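Local atomic coordinates of GCN5-related N-acetyltransferase:Aminotransferase, class-II (Rhodopseudomonas palustris, PDB entry 2FIW), a protein that binds acetyl coenzyme A and, as a member of the GCN5-related N-acetyltransferase family, probably transfers its acetyl group to an amine of an acceptor substrate. Residues Q140-S145 with L151-M156; S60-L65 with H84-Y89. All blocks are in the same frame, centred on the assembly; numbering follows the deposited sequence.

Contact 1. Residues Q140-S145 with L151-M156; sequences QRNTVS and LANTTM
Two asparagine side chains meet through contrasting first torsions: in N142 CG lies beside the backbone N (chi1 -31°), swinging the amide over the neighbouring strand, while in N153 CG stands between the backbone N and the carbonyl carbon (chi1 64°), which carries OD1 back to meet it. ND2 of N142 spends both its hydrogens here. One goes almost straight to OD1 of N153, 2.7 Å from ND2, approaching nearly along the C=O axis; the other reaches OG1 of T155, 2.9 Å from the same ND2. Both acceptors lie close to the N142 amide plane, fixing its rotation, and the N153 amide is turned 75° against it. OG1 of T155 has a further partner in D122 of the adjacent strand 118-123.

These groups share one face of an antiparallel beta hairpin, strands 137-146 and 149-159, at the edge of the mixed GNAT sheet. Between 140-145 and 151-156 the hydrogen-bonded pairs are Q140 with T155, N142 with N153 and V144 with L151; N142 N to N153 O measures 2.8 Å. At the far end of this face V144 lays CG1 against CB of L151, 4.1 Å away, and beside the N153 amide.

On the other face R141 bends its chain back over the partner strand. NE gives a weak hydrogen bond to OG1 of T154 (3.4 Å), which sits at the edge of the guanidinium in its plane, while the methyl of A152 packs over one guanidinium face, CB 3.7 Å from NH1. A water accepts from T154 OG1 and, weakly, from R141 NH2, which also forms a salt bridge with D125.

Contact 2. Residues S60-L65 with H84-Y89; sequences SGQLTL and HIDMLY. With ACO (acetyl coenzyme *a), chain C.
Q62 and D86 meet across a strand that belongs to neither segment: their CA atoms are 8.7 Å apart, with strand 72-80 running between 63-69 and 84-90, and the extended Q62 side chain crosses to the carboxylate of D86. In D86 CG is anti to the backbone N (chi1 -167°), which directs the carboxylate at the amide. The two planes stand 84° apart, and the amide carbon CD of Q62 lies 3.4 Å from OD2 of D86. That same OD2 forms a salt bridge with R58. The selenomethionine M87 brings its CE methyl to the same amide.

D86 and M87 both face S78 in a classic beta bulge. Just beyond it L88 takes hold of acetyl coenzyme A with its backbone: L88 O accepts from N4P of the ligand at 2.8 Å, and L88 N gives a weak bond to the acetyl oxygen O, 3.1 Å away. The L88 side chain rests CD1 on the ligand methyl CEP at 3.5 Å. A bulged strand whose backbone pairs with the pantetheine arm and acetyl group is the hallmark of the GNAT acetyl-CoA site.

In the fold
From the N terminus the chain passes through strand 9-12 and three helices before 60-65, where the last helix gives way to strand 63-69. Contact 2 closes the 18-residue connection to 84-89, which takes in the end of strand 63-69 and all of strand 72-80. Helix 99-112, strand 118-123 and helix 128-132 follow, and only then does contact 1 open, closing a five-residue connection whose turn is 147-148. The two contacts are in series, neither nested nor crossed, with centres about 18 Å apart. Both belong to one mixed sheet: contact 2 reaches across strand 72-80 to the central strand 84-90, which borders the acetyl group, contact 1 ends it with the edge strand, and strand 118-123 lies between strands 84-90 and 149-159.

Contact 1. Residues Q140-S145 with L151-M156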
ATOM      1  N   GLN A 140      14.665   8.626  -6.387  1.00 48.17           N
ATOM      2  CA  GLN A 140      14.228   9.217  -7.653  1.00 47.76           C
ATOM      3  C   GLN A 140      12.793   9.726  -7.562  1.00 47.00           C
ATOM      4  O   GLN A 140      11.879   8.972  -7.230  1.00 47.56           O
ATOM      5  CB  GLN A 140      14.384   8.183  -8.789  1.00 47.99           C
ATOM      6  CG  GLN A 140      14.154   8.697 -10.200  1.00 49.52           C
ATOM      7  CD  GLN A 140      14.926   9.974 -10.499  1.00 52.84           C
ATOM      8  OE1 GLN A 140      14.351  11.061 -10.540  1.00 53.53           O
ATOM      9  NE2 GLN A 140      16.242   9.851 -10.695  1.00 54.75           N
ATOM     10  N   ARG A 141      12.610  11.012  -7.833  1.00 45.61           N
ATOM     11  CA  ARG A 141      11.294  11.610  -7.937  1.00 44.40           C
ATOM     12  C   ARG A 141      10.755  11.291  -9.337  1.00 43.94           C
ATOM     13  O   ARG A 141      11.470  11.435 -10.323  1.00 44.55           O
ATOM     14  CB  ARG A 141      11.395  13.121  -7.659  1.00 44.50           C
ATOM     15  CG  ARG A 141      10.109  13.939  -7.764  1.00 43.51           C
ATOM     16  CD  ARG A 141       9.836  14.705  -6.450  1.00 43.44           C
ATOM     17  NE  ARG A 141       8.912  13.908  -5.659  1.00 41.89           N
ATOM     18  CZ  ARG A 141       7.685  14.252  -5.279  1.00 40.47           C
ATOM     19  NH1 ARG A 141       7.175  15.446  -5.510  1.00 36.64           N
ATOM     20  NH2 ARG A 141       6.970  13.369  -4.598  1.00 42.40           N
ATOM     21  N   ASN A 142       9.518  10.800  -9.413  1.00 42.53           N
ATOM     22  CA  ASN A 142       8.897  10.429 -10.681  1.00 41.04           C
ATOM     23  C   ASN A 142       7.536  11.067 -10.836  1.00 40.14           C
ATOM     24  O   ASN A 142       6.953  11.582  -9.887  1.00 40.05           O
ATOM     25  CB  ASN A 142       8.671   8.912 -10.811  1.00 41.15           C
ATOM     26  CG  ASN A 142       9.709   8.070 -10.090  1.00 41.38           C
ATOM     27  OD1 ASN A 142      10.890   8.026 -10.467  1.00 42.13           O
ATOM     28  ND2 ASN A 142       9.259   7.354  -9.068  1.00 39.30           N
ATOM     29  N   THR A 143       7.028  11.004 -12.053  1.00 39.26           N
ATOM     30  CA  THR A 143       5.643  11.301 -12.346  1.00 38.12           C
ATOM     31  C   THR A 143       5.092  10.044 -12.985  1.00 37.97           C
ATOM     32  O   THR A 143       5.744   9.429 -13.822  1.00 37.90           O
ATOM     33  CB  THR A 143       5.522  12.511 -13.309  1.00 37.88           C
ATOM     34  OG1 THR A 143       6.011  13.692 -12.648  1.00 37.99           O
ATOM     35  CG2 THR A 143       4.107  12.726 -13.762  1.00 34.62           C
ATOM     36  N   VAL A 144       3.906   9.645 -12.564  1.00 38.19           N
ATOM     37  CA  VAL A 144       3.220   8.514 -13.175  1.00 38.57           C
ATOM     38  C   VAL A 144       1.957   9.036 -13.871  1.00 38.96           C
ATOM     39  O   VAL A 144       1.274   9.929 -13.362  1.00 38.96           O
ATOM     40  CB  VAL A 144       2.911   7.373 -12.114  1.00 38.32           C
ATOM     41  CG1 VAL A 144       1.962   7.865 -11.029  1.00 37.37           C
ATOM     42  CG2 VAL A 144       2.363   6.122 -12.783  1.00 37.62           C
ATOM     43  N   SER A 145       1.673   8.489 -15.047  1.00 39.45           N
ATOM     44  CA  SER A 145       0.457   8.818 -15.771  1.00 39.90           C
ATOM     45  C   SER A 145      -0.593   7.754 -15.448  1.00 40.19           C
ATOM     46  O   SER A 145      -0.385   6.580 -15.724  1.00 40.14           O
ATOM     47  CB  SER A 145       0.732   8.901 -17.277  1.00 39.73           C
ATOM     48  OG  SER A 145      -0.449   9.237 -17.992  1.00 40.10           O
ATOM     49  N   LEU A 151       0.724  12.281 -11.610  1.00 35.43           N
ATOM     50  CA  LEU A 151       0.830  12.241 -10.159  1.00 35.15           C
ATOM     51  C   LEU A 151       2.284  12.020  -9.823  1.00 35.22           C
ATOM     52  O   LEU A 151       2.927  11.150 -10.418  1.00 35.56           O
ATOM     53  CB  LEU A 151      -0.017  11.098  -9.580  1.00 34.39           C
ATOM     54  CG  LEU A 151      -1.499  11.282  -9.274  1.00 33.75           C
ATOM     55  CD1 LEU A 151      -2.381  11.167 -10.510  1.00 34.27           C
ATOM     56  CD2 LEU A 151      -1.935  10.242  -8.283  1.00 31.25           C
ATOM     57  N   ALA A 152       2.813  12.808  -8.891  1.00 35.25           N
ATOM     58  CA  ALA A 152       4.197  12.640  -8.447  1.00 35.42           C
ATOM     59  C   ALA A 152       4.299  11.473  -7.464  1.00 36.12           C
ATOM     60  O   ALA A 152       3.325  11.142  -6.778  1.00 35.99           O
ATOM     61  CB  ALA A 152       4.717  13.903  -7.813  1.00 34.70           C
ATOM     62  N   ASN A 153       5.472  10.838  -7.441  1.00 36.62           N
ATOM     63  CA  ASN A 153       5.863   9.936  -6.369  1.00 37.45           C
ATOM     64  C   ASN A 153       7.370   9.843  -6.316  1.00 38.18           C
ATOM     65  O   ASN A 153       8.052  10.489  -7.097  1.00 38.72           O
ATOM     66  CB  ASN A 153       5.188   8.546  -6.454  1.00 37.39           C
ATOM     67  CG  ASN A 153       5.576   7.762  -7.690  1.00 36.15           C
ATOM     68  OD1 ASN A 153       6.750   7.666  -8.050  1.00 34.88           O
ATOM     69  ND2 ASN A 153       4.580   7.178  -8.336  1.00 34.38           N
ATOM     70  N   THR A 154       7.886   9.069  -5.372  1.00 38.99           N
ATOM     71  CA  THR A 154       9.315   8.932  -5.187  1.00 39.54           C
ATOM     72  C   THR A 154       9.657   7.455  -5.046  1.00 40.18           C
ATOM     73  O   THR A 154       9.052   6.730  -4.233  1.00 40.22           O
ATOM     74  CB  THR A 154       9.794   9.694  -3.925  1.00 39.22           C
ATOM     75  OG1 THR A 154       9.167  10.973  -3.876  1.00 40.10           O
ATOM     76  CG2 THR A 154      11.298   9.907  -3.935  1.00 38.94           C
ATOM     77  N   THR A 155      10.626   7.024  -5.845  1.00 40.74           N
ATOM     78  CA  THR A 155      11.231   5.708  -5.700  1.00 41.12           C
ATOM     79  C   THR A 155      12.134   5.761  -4.478  1.00 41.72           C
ATOM     80  O   THR A 155      12.951   6.657  -4.344  1.00 41.54           O
ATOM     81  CB  THR A 155      12.031   5.315  -6.959  1.00 40.85           C
ATOM     82  OG1 THR A 155      11.185   5.427  -8.105  1.00 39.89           O
ATOM     83  CG2 THR A 155      12.553   3.887  -6.854  1.00 40.57           C
HETATM   84  N   MSE A 156      11.928   4.818  -3.568  1.00 42.69           N
HETATM   85  CA  MSE A 156      12.651   4.750  -2.306  1.00 43.88           C
HETATM   86  C   MSE A 156      13.026   3.296  -2.108  1.00 44.53           C
HETATM   87  O   MSE A 156      12.210   2.408  -2.351  1.00 44.19           O
HETATM   88  CB  MSE A 156      11.773   5.216  -1.137  1.00 44.07           C
HETATM   89  CG  MSE A 156      11.036   6.523  -1.378  1.00 43.56           C
HETATM   90 SE   MSE A 156      10.176   7.190   0.192  0.70 44.80          SE
HETATM   91  CE  MSE A 156       9.225   8.576  -0.580  1.00 46.79           C
TER
HETATM   92  O   HOH W   1       6.734  10.752  -2.871  1.00 33.24           O

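Contact 2. Residues S60-L65 with H84-Y89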
ATOM      1  N   SER A  60      -4.382 -10.717  -7.126  1.00 34.27           N
ATOM      2  CA  SER A  60      -4.331 -12.175  -7.058  1.00 34.48           C
ATOM      3  C   SER A  60      -3.055 -12.747  -7.669  1.00 33.71           C
ATOM      4  O   SER A  60      -2.643 -13.851  -7.332  1.00 33.48           O
ATOM      5  CB  SER A  60      -5.578 -12.795  -7.717  1.00 34.40           C
ATOM      6  OG  SER A  60      -5.503 -12.703  -9.134  1.00 35.88           O
ATOM      7  N   GLY A  61      -2.428 -11.975  -8.549  1.00 33.87           N
ATOM      8  CA  GLY A  61      -1.213 -12.404  -9.232  1.00 33.54           C
ATOM      9  C   GLY A  61       0.042 -11.883  -8.554  1.00 33.72           C
ATOM     10  O   GLY A  61       1.160 -12.124  -9.026  1.00 33.50           O
ATOM     11  N   GLN A  62      -0.153 -11.163  -7.446  1.00 33.65           N
ATOM     12  CA  GLN A  62       0.938 -10.699  -6.590  1.00 33.35           C
ATOM     13  C   GLN A  62       0.852 -11.381  -5.218  1.00 32.83           C
ATOM     14  O   GLN A  62      -0.006 -12.241  -4.993  1.00 32.75           O
ATOM     15  CB  GLN A  62       0.887  -9.178  -6.473  1.00 33.32           C
ATOM     16  CG  GLN A  62       1.381  -8.463  -7.746  1.00 34.54           C
ATOM     17  CD  GLN A  62       1.056  -6.964  -7.793  1.00 33.84           C
ATOM     18  OE1 GLN A  62       0.705  -6.338  -6.776  1.00 35.14           O
ATOM     19  NE2 GLN A  62       1.155  -6.389  -8.986  1.00 33.46           N
ATOM     20  N   LEU A  63       1.752 -11.037  -4.310  1.00 32.38           N
ATOM     21  CA  LEU A  63       1.627 -11.529  -2.932  1.00 32.19           C
ATOM     22  C   LEU A  63       0.941 -10.465  -2.082  1.00 32.22           C
ATOM     23  O   LEU A  63       1.561  -9.489  -1.672  1.00 32.26           O
ATOM     24  CB  LEU A  63       2.980 -11.962  -2.342  1.00 31.53           C
ATOM     25  CG  LEU A  63       3.883 -12.940  -3.111  1.00 32.02           C
ATOM     26  CD1 LEU A  63       5.055 -13.345  -2.217  1.00 32.23           C
ATOM     27  CD2 LEU A  63       3.146 -14.202  -3.591  1.00 31.61           C
ATOM     28  N   THR A  64      -0.352 -10.670  -1.846  1.00 32.46           N
ATOM     29  CA  THR A  64      -1.234  -9.665  -1.266  1.00 32.25           C
ATOM     30  C   THR A  64      -1.774 -10.135   0.077  1.00 32.34           C
ATOM     31  O   THR A  64      -2.394 -11.192   0.178  1.00 32.44           O
ATOM     32  CB  THR A  64      -2.427  -9.316  -2.239  1.00 32.32           C
ATOM     33  OG1 THR A  64      -1.905  -8.995  -3.523  1.00 30.67           O
ATOM     34  CG2 THR A  64      -3.248  -8.128  -1.733  1.00 31.33           C
ATOM     35  N   LEU A  65      -1.526  -9.329   1.100  1.00 32.18           N
ATOM     36  CA  LEU A  65      -1.936  -9.633   2.458  1.00 32.27           C
ATOM     37  C   LEU A  65      -3.000  -8.648   2.895  1.00 32.22           C
ATOM     38  O   LEU A  65      -2.941  -7.475   2.532  1.00 31.83           O
ATOM     39  CB  LEU A  65      -0.727  -9.556   3.410  1.00 32.14           C
ATOM     40  CG  LEU A  65       0.357 -10.653   3.341  1.00 31.70           C
ATOM     41  CD1 LEU A  65       1.658 -10.211   4.033  1.00 27.72           C
ATOM     42  CD2 LEU A  65      -0.187 -11.956   3.945  1.00 27.72           C
ATOM     43  N   HIS A  84       9.370  -5.509  -5.144  1.00 42.69           N
ATOM     44  CA  HIS A  84       8.534  -4.312  -5.250  1.00 42.06           C
ATOM     45  C   HIS A  84       7.359  -4.270  -4.287  1.00 40.89           C
ATOM     46  O   HIS A  84       6.480  -5.131  -4.333  1.00 40.22           O
ATOM     47  CB  HIS A  84       8.007  -4.124  -6.666  1.00 42.10           C
ATOM     48  CG  HIS A  84       9.063  -3.779  -7.656  1.00 44.39           C
ATOM     49  ND1 HIS A  84       9.853  -4.731  -8.258  1.00 47.50           N
ATOM     50  CD2 HIS A  84       9.469  -2.584  -8.147  1.00 47.10           C
ATOM     51  CE1 HIS A  84      10.699  -4.139  -9.082  1.00 48.63           C
ATOM     52  NE2 HIS A  84      10.488  -2.835  -9.032  1.00 48.35           N
ATOM     53  N   ILE A  85       7.330  -3.242  -3.448  1.00 40.07           N
ATOM     54  CA  ILE A  85       6.126  -2.929  -2.695  1.00 39.52           C
ATOM     55  C   ILE A  85       5.192  -2.211  -3.644  1.00 39.20           C
ATOM     56  O   ILE A  85       5.351  -1.022  -3.901  1.00 39.52           O
ATOM     57  CB  ILE A  85       6.407  -2.070  -1.447  1.00 39.91           C
ATOM     58  CG1 ILE A  85       7.300  -2.846  -0.467  1.00 39.80           C
ATOM     59  CG2 ILE A  85       5.088  -1.606  -0.797  1.00 38.36           C
ATOM     60  CD1 ILE A  85       7.373  -2.233   0.896  1.00 42.48           C
ATOM     61  N   ASP A  86       4.223  -2.954  -4.167  1.00 38.47           N
ATOM     62  CA  ASP A  86       3.326  -2.455  -5.194  1.00 37.92           C
ATOM     63  C   ASP A  86       2.167  -1.633  -4.625  1.00 37.79           C
ATOM     64  O   ASP A  86       1.735  -0.665  -5.240  1.00 37.70           O
ATOM     65  CB  ASP A  86       2.790  -3.618  -6.028  1.00 37.52           C
ATOM     66  CG  ASP A  86       2.097  -3.157  -7.300  1.00 37.33           C
ATOM     67  OD1 ASP A  86       2.701  -2.374  -8.062  1.00 37.22           O
ATOM     68  OD2 ASP A  86       0.950  -3.580  -7.545  1.00 36.88           O
HETATM   69  N   MSE A  87       1.675  -2.024  -3.453  1.00 37.69           N
HETATM   70  CA  MSE A  87       0.485  -1.435  -2.853  1.00 38.89           C
HETATM   71  C   MSE A  87       0.530  -1.488  -1.338  1.00 36.84           C
HETATM   72  O   MSE A  87       1.002  -2.475  -0.756  1.00 36.61           O
HETATM   73  CB  MSE A  87      -0.770  -2.149  -3.354  1.00 38.43           C
HETATM   74  CG  MSE A  87      -0.944  -2.060  -4.856  1.00 40.94           C
HETATM   75 SE   MSE A  87      -2.611  -2.759  -5.466  0.70 47.02          SE
HETATM   76  CE  MSE A  87      -2.285  -4.527  -5.145  1.00 45.79           C
ATOM     77  N   LEU A  88       0.047  -0.410  -0.722  1.00 35.39           N
ATOM     78  CA  LEU A  88      -0.099  -0.270   0.723  1.00 34.52           C
ATOM     79  C   LEU A  88      -1.257   0.680   0.959  1.00 34.04           C
ATOM     80  O   LEU A  88      -1.146   1.862   0.649  1.00 34.12           O
ATOM     81  CB  LEU A  88       1.157   0.336   1.349  1.00 34.10           C
ATOM     82  CG  LEU A  88       1.495   0.022   2.818  1.00 34.92           C
ATOM     83  CD1 LEU A  88       2.206   1.191   3.496  1.00 33.68           C
ATOM     84  CD2 LEU A  88       0.360  -0.502   3.702  1.00 31.04           C
ATOM     85  N   TYR A  89      -2.368   0.171   1.478  1.00 33.51           N
ATOM     86  CA  TYR A  89      -3.578   0.978   1.687  1.00 33.05           C
ATOM     87  C   TYR A  89      -4.268   0.558   2.979  1.00 33.02           C
ATOM     88  O   TYR A  89      -4.740  -0.571   3.112  1.00 33.38           O
ATOM     89  CB  TYR A  89      -4.539   0.886   0.478  1.00 32.59           C
ATOM     90  CG  TYR A  89      -3.910   1.401  -0.784  1.00 32.25           C
ATOM     91  CD1 TYR A  89      -3.989   2.758  -1.120  1.00 31.65           C
ATOM     92  CD2 TYR A  89      -3.188   0.548  -1.628  1.00 31.36           C
ATOM     93  CE1 TYR A  89      -3.370   3.258  -2.276  1.00 32.86           C
ATOM     94  CE2 TYR A  89      -2.561   1.027  -2.789  1.00 30.45           C
ATOM     95  CZ  TYR A  89      -2.661   2.386  -3.110  1.00 33.74           C
ATOM     96  OH  TYR A  89      -2.043   2.886  -4.247  1.00 33.96           O
TER
HETATM   97  N1A ACO C 200       0.284   7.061  18.577  1.00 75.65           N
HETATM   98  C2A ACO C 200       0.929   7.919  17.760  1.00 75.21           C
HETATM   99  N3A ACO C 200       1.386   7.530  16.555  1.00 75.42           N
HETATM  100  C4A ACO C 200       1.216   6.251  16.092  1.00 75.58           C
HETATM  101  C5A ACO C 200       0.561   5.313  16.872  1.00 75.66           C
HETATM  102  C6A ACO C 200       0.067   5.769  18.207  1.00 75.66           C
HETATM  103  N6A ACO C 200      -0.583   4.918  19.039  1.00 75.39           N
HETATM  104  N7A ACO C 200       0.538   4.150  16.182  1.00 74.97           N
HETATM  105  C8A ACO C 200       1.162   4.367  14.998  1.00 75.13           C
HETATM  106  N9A ACO C 200       1.577   5.641  14.956  1.00 74.85           N
HETATM  107  C1B ACO C 200       2.298   6.351  13.864  1.00 73.98           C
HETATM  108  C2B ACO C 200       3.622   5.734  13.455  1.00 72.43           C
HETATM  109  O2B ACO C 200       4.676   6.156  14.323  1.00 72.08           O
HETATM  110  C3B ACO C 200       3.792   6.287  12.049  1.00 71.99           C
HETATM  111  O3B ACO C 200       4.578   7.480  12.048  1.00 74.48           O
HETATM  112  P3B ACO C 200       5.414   7.964  10.746  1.00 78.25           P
HETATM  113  O7A ACO C 200       4.413   8.545   9.754  1.00 77.57           O
HETATM  114  O8A ACO C 200       6.073   6.706  10.230  1.00 78.43           O
HETATM  115  O9A ACO C 200       6.368   8.980  11.335  1.00 77.56           O
HETATM  116  C4B ACO C 200       2.373   6.593  11.552  1.00 68.95           C
HETATM  117  O4B ACO C 200       1.502   6.454  12.676  1.00 71.09           O
HETATM  118  C5B ACO C 200       1.910   5.638  10.452  1.00 63.02           C
HETATM  119  O5B ACO C 200       2.211   4.298  10.871  1.00 54.79           O
HETATM  120  P1A ACO C 200       1.154   3.090  10.779  1.00 48.53           P
HETATM  121  O1A ACO C 200       0.037   3.314  11.777  1.00 49.51           O
HETATM  122  O2A ACO C 200       2.001   1.838  10.833  1.00 48.16           O
HETATM  123  O3A ACO C 200       0.616   3.280   9.267  1.00 45.60           O
HETATM  124  P2A ACO C 200      -0.921   3.420   8.876  1.00 41.65           P
HETATM  125  O4A ACO C 200      -1.396   4.768   9.345  1.00 44.71           O
HETATM  126  O5A ACO C 200      -1.623   2.176   9.340  1.00 42.12           O
HETATM  127  O6A ACO C 200      -0.890   3.402   7.257  1.00 43.66           O
HETATM  128  CBP ACO C 200      -0.392   4.407   5.034  1.00 45.02           C
HETATM  129  CCP ACO C 200       0.100   4.056   6.449  1.00 43.57           C
HETATM  130  CDP ACO C 200       0.697   5.232   4.359  1.00 43.26           C
HETATM  131  CEP ACO C 200      -0.654   3.133   4.247  1.00 45.09           C
HETATM  132  CAP ACO C 200      -1.723   5.195   5.082  1.00 44.88           C
HETATM  133  OAP ACO C 200      -1.542   6.514   5.627  1.00 45.36           O
HETATM  134  C9P ACO C 200      -2.551   5.268   3.802  1.00 44.20           C
HETATM  135  O9P ACO C 200      -3.443   4.322   3.528  1.00 43.50           O
HETATM  136  N8P ACO C 200      -2.408   6.252   3.014  1.00 43.74           N
HETATM  137  C7P ACO C 200      -3.115   6.571   1.765  1.00 45.27           C
HETATM  138  C6P ACO C 200      -2.783   5.638   0.599  1.00 44.80           C
HETATM  139  C5P ACO C 200      -1.316   5.733   0.305  1.00 46.14           C
HETATM  140  O5P ACO C 200      -0.747   6.816   0.275  1.00 47.39           O
HETATM  141  N4P ACO C 200      -0.692   4.583   0.098  1.00 46.34           N
HETATM  142  C3P ACO C 200       0.723   4.431  -0.173  1.00 48.95           C
HETATM  143  C2P ACO C 200       0.920   4.606  -1.670  1.00 51.29           C
HETATM  144  S1P ACO C 200       2.501   3.911  -1.971  1.00 52.22           S
HETATM  145  C   ACO C 200       2.185   2.434  -2.675  1.00 52.42           C
HETATM  146  O   ACO C 200       1.106   1.881  -2.501  1.00 51.94           O
HETATM  147  CH3 ACO C 200       3.123   1.885  -3.432  1.00 52.75           C